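Local coordinates for leucine--tRNA ligase (Agrobacterium radiobacter, PDB 5AH5), which probably attaches L-leucine to its cognate tRNA(Leu) at the expense of ATP, as a class I aminoacyl-tRNA synthetase, at residues R625-L629 and T689-Y693; A592-C597 and P717-I722. All blocks are in the same frame, centred on the assembly; numbering follows the deposited sequence.

Contact 1 (R625-L629 and T689-Y693); sequences RVCRL and TNLLY. With nucleotides of chain D.
Two helical segments, 625-629 and 689-693, run in roughly the same direction, their axes crossing at 39° and approaching to 10.9 Å, with Val626 nearest Thr689 (CA to CA 7.0 Å) and Leu629 nearest Tyr693 (7.2 Å). Helix 678-695, of the anticodon-binding helical domain, here packs beside helix 617-632, with tRNA along one side of the pair. Long side chains bridge the space, while short Thr689 faces Leu629. Tyr693 (chi1 off-well, -96°) donates its OH to Arg625 O (2.6 Å), which also accepts Leu629 N (3.2 Å). Leu629 (t, p) lays CD1 over one ring face, 3.9 Å from the centroid, a CH-pi contact. On the opposite face the extended Arg625 stacks its guanidinium flat (planes at 10°) as an off-centre cation-pi contact, CZ 4.1 Å from the Tyr693 centroid. Arg625 NH2 donates to Asn690 OD1 (2.8 Å), which a water links to Arg625 NE. Arg625 NH1 reaches G41 OP1 and C42 OP2 of chain D, both at 2.9 Å; Arg628 NH2 bonds the same G41 OP1 (3.2 Å). Both arginines bond phosphate oxygens, so this contact probably reads backbone charge and position, not base identity.

Contact 2 (A592-C597 and P717-I722); sequences ADAVRC and PFAPHI
Asp593, on the first turn of helix 592-601, lies over the start of helix 720-729, its carboxylate set against the backbone of Ala719, Pro720, His721 and Ile722. Residues 592-597 are helical, with Arg596 N bonded to Ala592 O (3.0 Å) and Cys597 N to Asp593 O (2.8 Å). Pro717 and Phe718 precede the extended N-cap residue Ala719 (phi/psi -131/68), after which the helix begins at Pro720. Small Ala719 lets its CA come within 4.5 Å of Asp593 CA; Cys597 and Phe718 are 6.0 Å apart, CA to CA. With chi1 m, Asp593 OD1 accepts from His721 N (3.2 Å) and OD2 from Ile722 N (2.8 Å). His721 ND1 also donates to Asp593 OD1 (2.9 Å), a His-carboxylate hydrogen bond, while its NE2 is bonded to Gln13. Proline suits the first helical turn, having no amide hydrogen to satisfy. One turn further, Arg596 lays a guanidinium face over Pro720, NH1 to CG 3.9 Å, while its NH2 makes a salt bridge with Asp58 and, through a water, reaches Phe718 O. Compact Cys597 fits SG beside Phe718 CB (3.8 Å) and Ala719 CB (3.9 Å). The arrangement joins a helix of the class I synthetase region to the anticodon-binding domain. Alanine at the N-cap has no polar side chain for the amides of His721 and Ile722, the first in the helix with a hydrogen to give, so Asp593 serves them from a distant part of the chain, its negative charge facing the positive end of the helix dipole.

How the contacts relate
After the catalytic and editing regions the chain reaches helix 592-601, where contact 2 opens, and then helix 617-632, which carries 625-629. It next runs through mostly helical structure to 689-693 on helix 678-695, closing contact 1, and passes helix 701-715 before 717-722 closes contact 2. Contact 1 is therefore nested inside the larger loop. They lie about 16 Å apart, centre to centre, and although the two do not touch, helices link them: Leu726 of helix 720-729 packs on Val626, and Leu623 of helix 617-632 on Asp593, Ala719 and Ile722. Helix 617-632 thus carries one side of contact 1 and packs on both segments of contact 2, joining the two.

Contact 1 (R625-L629 and T689-Y693)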
loop_
_atom_site.group_PDB
_atom_site.type_symbol
_atom_site.label_atom_id
_atom_site.label_comp_id
_atom_site.label_asym_id
_atom_site.label_seq_id
_atom_site.Cartn_x
_atom_site.Cartn_y
_atom_site.Cartn_z
ATOM N N ARG B 625 14.266 31.082 10.376
ATOM C CA ARG B 625 13.656 31.796 11.474
ATOM C C ARG B 625 13.779 31.007 12.798
ATOM O O ARG B 625 13.984 31.618 13.864
ATOM C CB ARG B 625 12.195 32.116 11.137
ATOM C CG ARG B 625 11.313 32.660 12.278
ATOM C CD ARG B 625 9.891 32.833 11.731
ATOM N NE ARG B 625 8.845 33.044 12.715
ATOM C CZ ARG B 625 8.573 34.206 13.320
ATOM N NH1 ARG B 625 9.325 35.274 13.113
ATOM N NH2 ARG B 625 7.545 34.283 14.177
ATOM N N VAL B 626 13.670 29.675 12.742
ATOM C CA VAL B 626 14.107 28.839 13.885
ATOM C C VAL B 626 15.584 29.053 14.255
ATOM O O VAL B 626 15.923 29.242 15.436
ATOM C CB VAL B 626 13.768 27.356 13.708
ATOM C CG1 VAL B 626 14.267 26.518 14.865
ATOM C CG2 VAL B 626 12.265 27.169 13.581
ATOM N N CYS B 627 16.475 29.047 13.270
ATOM C CA CYS B 627 17.900 29.225 13.549
ATOM C C CYS B 627 18.118 30.573 14.241
ATOM O O CYS B 627 18.847 30.637 15.218
ATOM C CB CYS B 627 18.794 29.096 12.288
ATOM S SG CYS B 627 18.720 27.424 11.557
ATOM N N ARG B 628 17.508 31.630 13.711
ATOM C CA ARG B 628 17.696 32.976 14.268
ATOM C C ARG B 628 17.200 33.137 15.743
ATOM O O ARG B 628 17.810 33.856 16.538
ATOM C CB ARG B 628 17.130 34.049 13.338
ATOM C CG ARG B 628 18.063 34.367 12.140
ATOM C CD ARG B 628 17.639 35.624 11.400
ATOM N NE ARG B 628 16.208 35.536 11.184
ATOM C CZ ARG B 628 15.619 34.962 10.134
ATOM N NH1 ARG B 628 16.336 34.480 9.133
ATOM N NH2 ARG B 628 14.295 34.894 10.073
ATOM N N LEU B 629 16.166 32.398 16.109
ATOM C CA LEU B 629 15.684 32.304 17.484
ATOM C C LEU B 629 16.737 31.673 18.384
ATOM O O LEU B 629 16.932 32.111 19.522
ATOM C CB LEU B 629 14.401 31.472 17.505
ATOM C CG LEU B 629 13.572 31.413 18.752
ATOM C CD1 LEU B 629 13.070 32.812 19.179
ATOM C CD2 LEU B 629 12.428 30.422 18.567
ATOM N N THR B 689 7.068 28.301 17.829
ATOM C CA THR B 689 8.085 29.194 17.390
ATOM C C THR B 689 7.564 30.638 17.462
ATOM O O THR B 689 8.265 31.505 17.894
ATOM C CB THR B 689 8.521 28.868 15.927
ATOM O OG1 THR B 689 8.850 27.460 15.830
ATOM C CG2 THR B 689 9.639 29.763 15.489
ATOM N N ASN B 690 6.353 30.886 17.001
ATOM C CA ASN B 690 5.792 32.245 17.069
ATOM C C ASN B 690 5.652 32.698 18.507
ATOM O O ASN B 690 6.000 33.825 18.813
ATOM C CB ASN B 690 4.474 32.350 16.346
ATOM C CG ASN B 690 4.602 32.036 14.869
ATOM O OD1 ASN B 690 5.647 32.269 14.247
ATOM N ND2 ASN B 690 3.524 31.530 14.298
ATOM N N LEU B 691 5.261 31.766 19.373
ATOM C CA LEU B 691 5.078 32.005 20.790
ATOM C C LEU B 691 6.324 32.507 21.399
ATOM O O LEU B 691 6.302 33.509 22.162
ATOM C CB LEU B 691 4.627 30.747 21.521
ATOM C CG LEU B 691 4.430 30.911 23.032
ATOM C CD1 LEU B 691 3.222 31.822 23.271
ATOM C CD2 LEU B 691 4.280 29.561 23.713
ATOM N N LEU B 692 7.435 31.860 21.051
ATOM C CA LEU B 692 8.710 32.231 21.633
ATOM C C LEU B 692 9.280 33.547 21.103
ATOM O O LEU B 692 10.043 34.231 21.806
ATOM C CB LEU B 692 9.719 31.102 21.474
ATOM C CG LEU B 692 9.384 29.813 22.217
ATOM C CD1 LEU B 692 10.504 28.810 22.009
ATOM C CD2 LEU B 692 9.162 30.071 23.699
ATOM N N TYR B 693 8.986 33.892 19.854
ATOM C CA TYR B 693 9.372 35.213 19.338
ATOM C C TYR B 693 8.655 36.336 20.130
ATOM O O TYR B 693 9.239 37.376 20.405
ATOM C CB TYR B 693 9.040 35.343 17.844
ATOM C CG TYR B 693 10.244 35.018 16.983
ATOM C CD1 TYR B 693 11.295 35.950 16.815
ATOM C CD2 TYR B 693 10.392 33.766 16.437
ATOM C CE1 TYR B 693 12.430 35.626 16.073
ATOM C CE2 TYR B 693 11.489 33.456 15.654
ATOM C CZ TYR B 693 12.497 34.371 15.477
ATOM O OH TYR B 693 13.582 33.985 14.731
ATOM P P G D 41 11.540 37.288 10.786
ATOM O OP1 G D 41 11.715 36.025 11.577
ATOM O OP2 G D 41 10.735 37.276 9.559
ATOM O "O5'" G D 41 10.903 38.391 11.740
ATOM C "C5'" G D 41 11.424 38.562 13.081
ATOM C "C4'" G D 41 10.854 39.819 13.710
ATOM O "O4'" G D 41 11.173 40.965 12.864
ATOM C "C3'" G D 41 9.338 39.866 13.841
ATOM O "O3'" G D 41 8.909 39.180 15.017
ATOM C "C2'" G D 41 9.088 41.367 13.881
ATOM O "O2'" G D 41 9.468 41.950 15.107
ATOM C "C1'" G D 41 10.085 41.862 12.837
ATOM N N9 G D 41 9.591 41.976 11.461
ATOM C C8 G D 41 9.898 41.179 10.382
ATOM N N7 G D 41 9.339 41.581 9.272
ATOM C C5 G D 41 8.625 42.713 9.636
ATOM C C6 G D 41 7.796 43.561 8.862
ATOM O O6 G D 41 7.516 43.476 7.663
ATOM N N1 G D 41 7.239 44.577 9.634
ATOM C C2 G D 41 7.467 44.763 10.975
ATOM N N2 G D 41 6.854 45.814 11.540
ATOM N N3 G D 41 8.241 43.979 11.709
ATOM C C4 G D 41 8.769 42.971 10.984
ATOM P P C D 42 7.527 38.398 15.031
ATOM O OP1 C D 42 7.302 37.894 16.408
ATOM O OP2 C D 42 7.524 37.436 13.901
ATOM O "O5'" C D 42 6.464 39.530 14.654
ATOM C "C5'" C D 42 6.152 40.567 15.584
ATOM C "C4'" C D 42 5.209 41.579 14.982
ATOM O "O4'" C D 42 5.794 42.205 13.805
ATOM C "C3'" C D 42 3.892 41.075 14.428
ATOM O "O3'" C D 42 2.897 40.647 15.363
ATOM C "C2'" C D 42 3.434 42.308 13.655
ATOM O "O2'" C D 42 2.792 43.225 14.521
ATOM C "C1'" C D 42 4.752 42.814 13.049
ATOM N N1 C D 42 4.883 42.436 11.621
ATOM C C2 C D 42 4.190 43.185 10.657
ATOM O O2 C D 42 3.549 44.176 11.013
ATOM N N3 C D 42 4.259 42.821 9.358
ATOM C C4 C D 42 4.956 41.739 9.006
ATOM N N4 C D 42 4.997 41.418 7.709
ATOM C C5 C D 42 5.651 40.942 9.966
ATOM C C6 C D 42 5.577 41.316 11.251
ATOM P P U D 40 13.449 37.362 5.397
ATOM O OP1 U D 40 13.400 35.897 5.515
ATOM O OP2 U D 40 12.390 38.060 4.633
ATOM O "O5'" U D 40 13.457 38.005 6.854
ATOM C "C5'" U D 40 14.590 37.840 7.721
ATOM C "C4'" U D 40 14.532 38.797 8.890
ATOM O "O4'" U D 40 14.894 40.151 8.491
ATOM C "C3'" U D 40 13.193 38.949 9.601
ATOM O "O3'" U D 40 12.993 37.855 10.490
ATOM C "C2'" U D 40 13.392 40.287 10.293
ATOM O "O2'" U D 40 14.267 40.211 11.394
ATOM C "C1'" U D 40 14.070 41.079 9.180
ATOM N N1 U D 40 13.123 41.677 8.225
ATOM C C2 U D 40 12.458 42.824 8.616
ATOM O O2 U D 40 12.596 43.328 9.715
ATOM N N3 U D 40 11.601 43.344 7.677
ATOM C C4 U D 40 11.346 42.852 6.412
ATOM O O4 U D 40 10.539 43.434 5.683
ATOM C C5 U D 40 12.067 41.662 6.083
ATOM C C6 U D 40 12.912 41.129 6.976
HETATM O O HOH W 1 7.501 30.675 12.999
HETATM O O HOH W 2 13.979 35.924 12.751
#

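Contact 2 (A592-C597 and P717-I722)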
loop_
_atom_site.group_PDB
_atom_site.type_symbol
_atom_site.label_atom_id
_atom_site.label_comp_id
_atom_site.label_asym_id
_atom_site.label_seq_id
_atom_site.Cartn_x
_atom_site.Cartn_y
_atom_site.Cartn_z
ATOM N N ALA B 592 18.200 19.216 2.551
ATOM C CA ALA B 592 17.222 18.137 2.755
ATOM C C ALA B 592 15.982 18.496 3.638
ATOM O O ALA B 592 14.856 18.024 3.420
ATOM C CB ALA B 592 17.929 16.960 3.386
ATOM N N ASP B 593 16.242 19.212 4.698
ATOM C CA ASP B 593 15.151 19.477 5.706
ATOM C C ASP B 593 13.989 20.280 5.065
ATOM O O ASP B 593 12.818 19.927 5.180
ATOM C CB ASP B 593 15.747 20.264 6.852
ATOM C CG ASP B 593 16.686 19.444 7.723
ATOM O OD1 ASP B 593 16.480 18.235 7.977
ATOM O OD2 ASP B 593 17.670 20.037 8.193
ATOM N N ALA B 594 14.351 21.320 4.325
ATOM C CA ALA B 594 13.366 22.211 3.701
ATOM C C ALA B 594 12.565 21.489 2.656
ATOM O O ALA B 594 11.365 21.707 2.555
ATOM C CB ALA B 594 14.054 23.436 3.127
ATOM N N VAL B 595 13.202 20.530 1.953
ATOM C CA VAL B 595 12.526 19.760 0.966
ATOM C C VAL B 595 11.524 18.844 1.632
ATOM O O VAL B 595 10.363 18.753 1.216
ATOM C CB VAL B 595 13.531 18.938 0.104
ATOM C CG1 VAL B 595 12.810 18.006 -0.802
ATOM C CG2 VAL B 595 14.341 19.910 -0.741
ATOM N N ARG B 596 11.990 18.130 2.637
ATOM C CA ARG B 596 11.143 17.163 3.300
ATOM C C ARG B 596 9.965 17.854 4.049
ATOM O O ARG B 596 8.816 17.364 3.995
ATOM C CB ARG B 596 11.963 16.384 4.291
ATOM C CG ARG B 596 13.027 15.480 3.646
ATOM C CD ARG B 596 13.994 14.950 4.682
ATOM N NE ARG B 596 13.283 14.291 5.769
ATOM C CZ ARG B 596 13.811 13.401 6.614
ATOM N NH1 ARG B 596 15.056 12.941 6.472
ATOM N NH2 ARG B 596 13.057 12.919 7.583
ATOM N N CYS B 597 10.270 18.952 4.723
ATOM C CA CYS B 597 9.200 19.725 5.483
ATOM C C CYS B 597 8.163 20.375 4.570
ATOM O O CYS B 597 6.983 20.367 4.909
ATOM C CB CYS B 597 9.840 20.783 6.366
ATOM S SG CYS B 597 10.620 20.054 7.836
ATOM N N PRO B 717 12.364 15.041 13.973
ATOM C CA PRO B 717 11.884 14.077 13.048
ATOM C C PRO B 717 11.579 14.641 11.656
ATOM O O PRO B 717 11.708 13.879 10.654
ATOM C CB PRO B 717 10.615 13.543 13.697
ATOM C CG PRO B 717 10.760 13.763 15.152
ATOM C CD PRO B 717 11.580 15.019 15.240
ATOM N N PHE B 718 11.221 15.933 11.602
ATOM C CA PHE B 718 10.824 16.653 10.395
ATOM C C PHE B 718 11.979 17.274 9.709
ATOM O O PHE B 718 12.053 17.254 8.472
ATOM C CB PHE B 718 9.742 17.787 10.717
ATOM C CG PHE B 718 8.570 17.260 11.448
ATOM C CD1 PHE B 718 7.541 16.692 10.775
ATOM C CD2 PHE B 718 8.546 17.289 12.838
ATOM C CE1 PHE B 718 6.471 16.174 11.439
ATOM C CE2 PHE B 718 7.482 16.752 13.526
ATOM C CZ PHE B 718 6.443 16.205 12.828
ATOM N N ALA B 719 12.827 17.911 10.498
ATOM C CA ALA B 719 13.988 18.651 10.007
ATOM C C ALA B 719 15.216 18.228 10.814
ATOM O O ALA B 719 15.822 19.004 11.561
ATOM C CB ALA B 719 13.793 20.145 10.056
ATOM N N PRO B 720 15.638 16.967 10.627
ATOM C CA PRO B 720 16.655 16.342 11.492
ATOM C C PRO B 720 18.032 16.919 11.481
ATOM O O PRO B 720 18.705 16.896 12.513
ATOM C CB PRO B 720 16.673 14.856 11.009
ATOM C CG PRO B 720 16.217 14.924 9.622
ATOM C CD PRO B 720 15.080 15.974 9.706
ATOM N N HIS B 721 18.455 17.466 10.362
ATOM C CA HIS B 721 19.819 17.991 10.217
ATOM C C HIS B 721 20.008 19.338 10.918
ATOM O O HIS B 721 20.962 19.559 11.688
ATOM C CB HIS B 721 20.210 18.179 8.715
ATOM C CG HIS B 721 19.994 16.953 7.865
ATOM N ND1 HIS B 721 18.775 16.640 7.297
ATOM C CD2 HIS B 721 20.860 15.985 7.471
ATOM C CE1 HIS B 721 18.904 15.535 6.588
ATOM N NE2 HIS B 721 20.145 15.094 6.716
ATOM N N ILE B 722 19.117 20.265 10.578
ATOM C CA ILE B 722 19.079 21.574 11.233
ATOM C C ILE B 722 18.889 21.406 12.734
ATOM O O ILE B 722 19.411 22.148 13.530
ATOM C CB ILE B 722 17.914 22.425 10.648
ATOM C CG1 ILE B 722 18.456 23.272 9.496
ATOM C CG2 ILE B 722 17.259 23.324 11.691
ATOM C CD1 ILE B 722 17.419 23.631 8.427
HETATM O O HOH W 3 10.787 14.517 7.284
#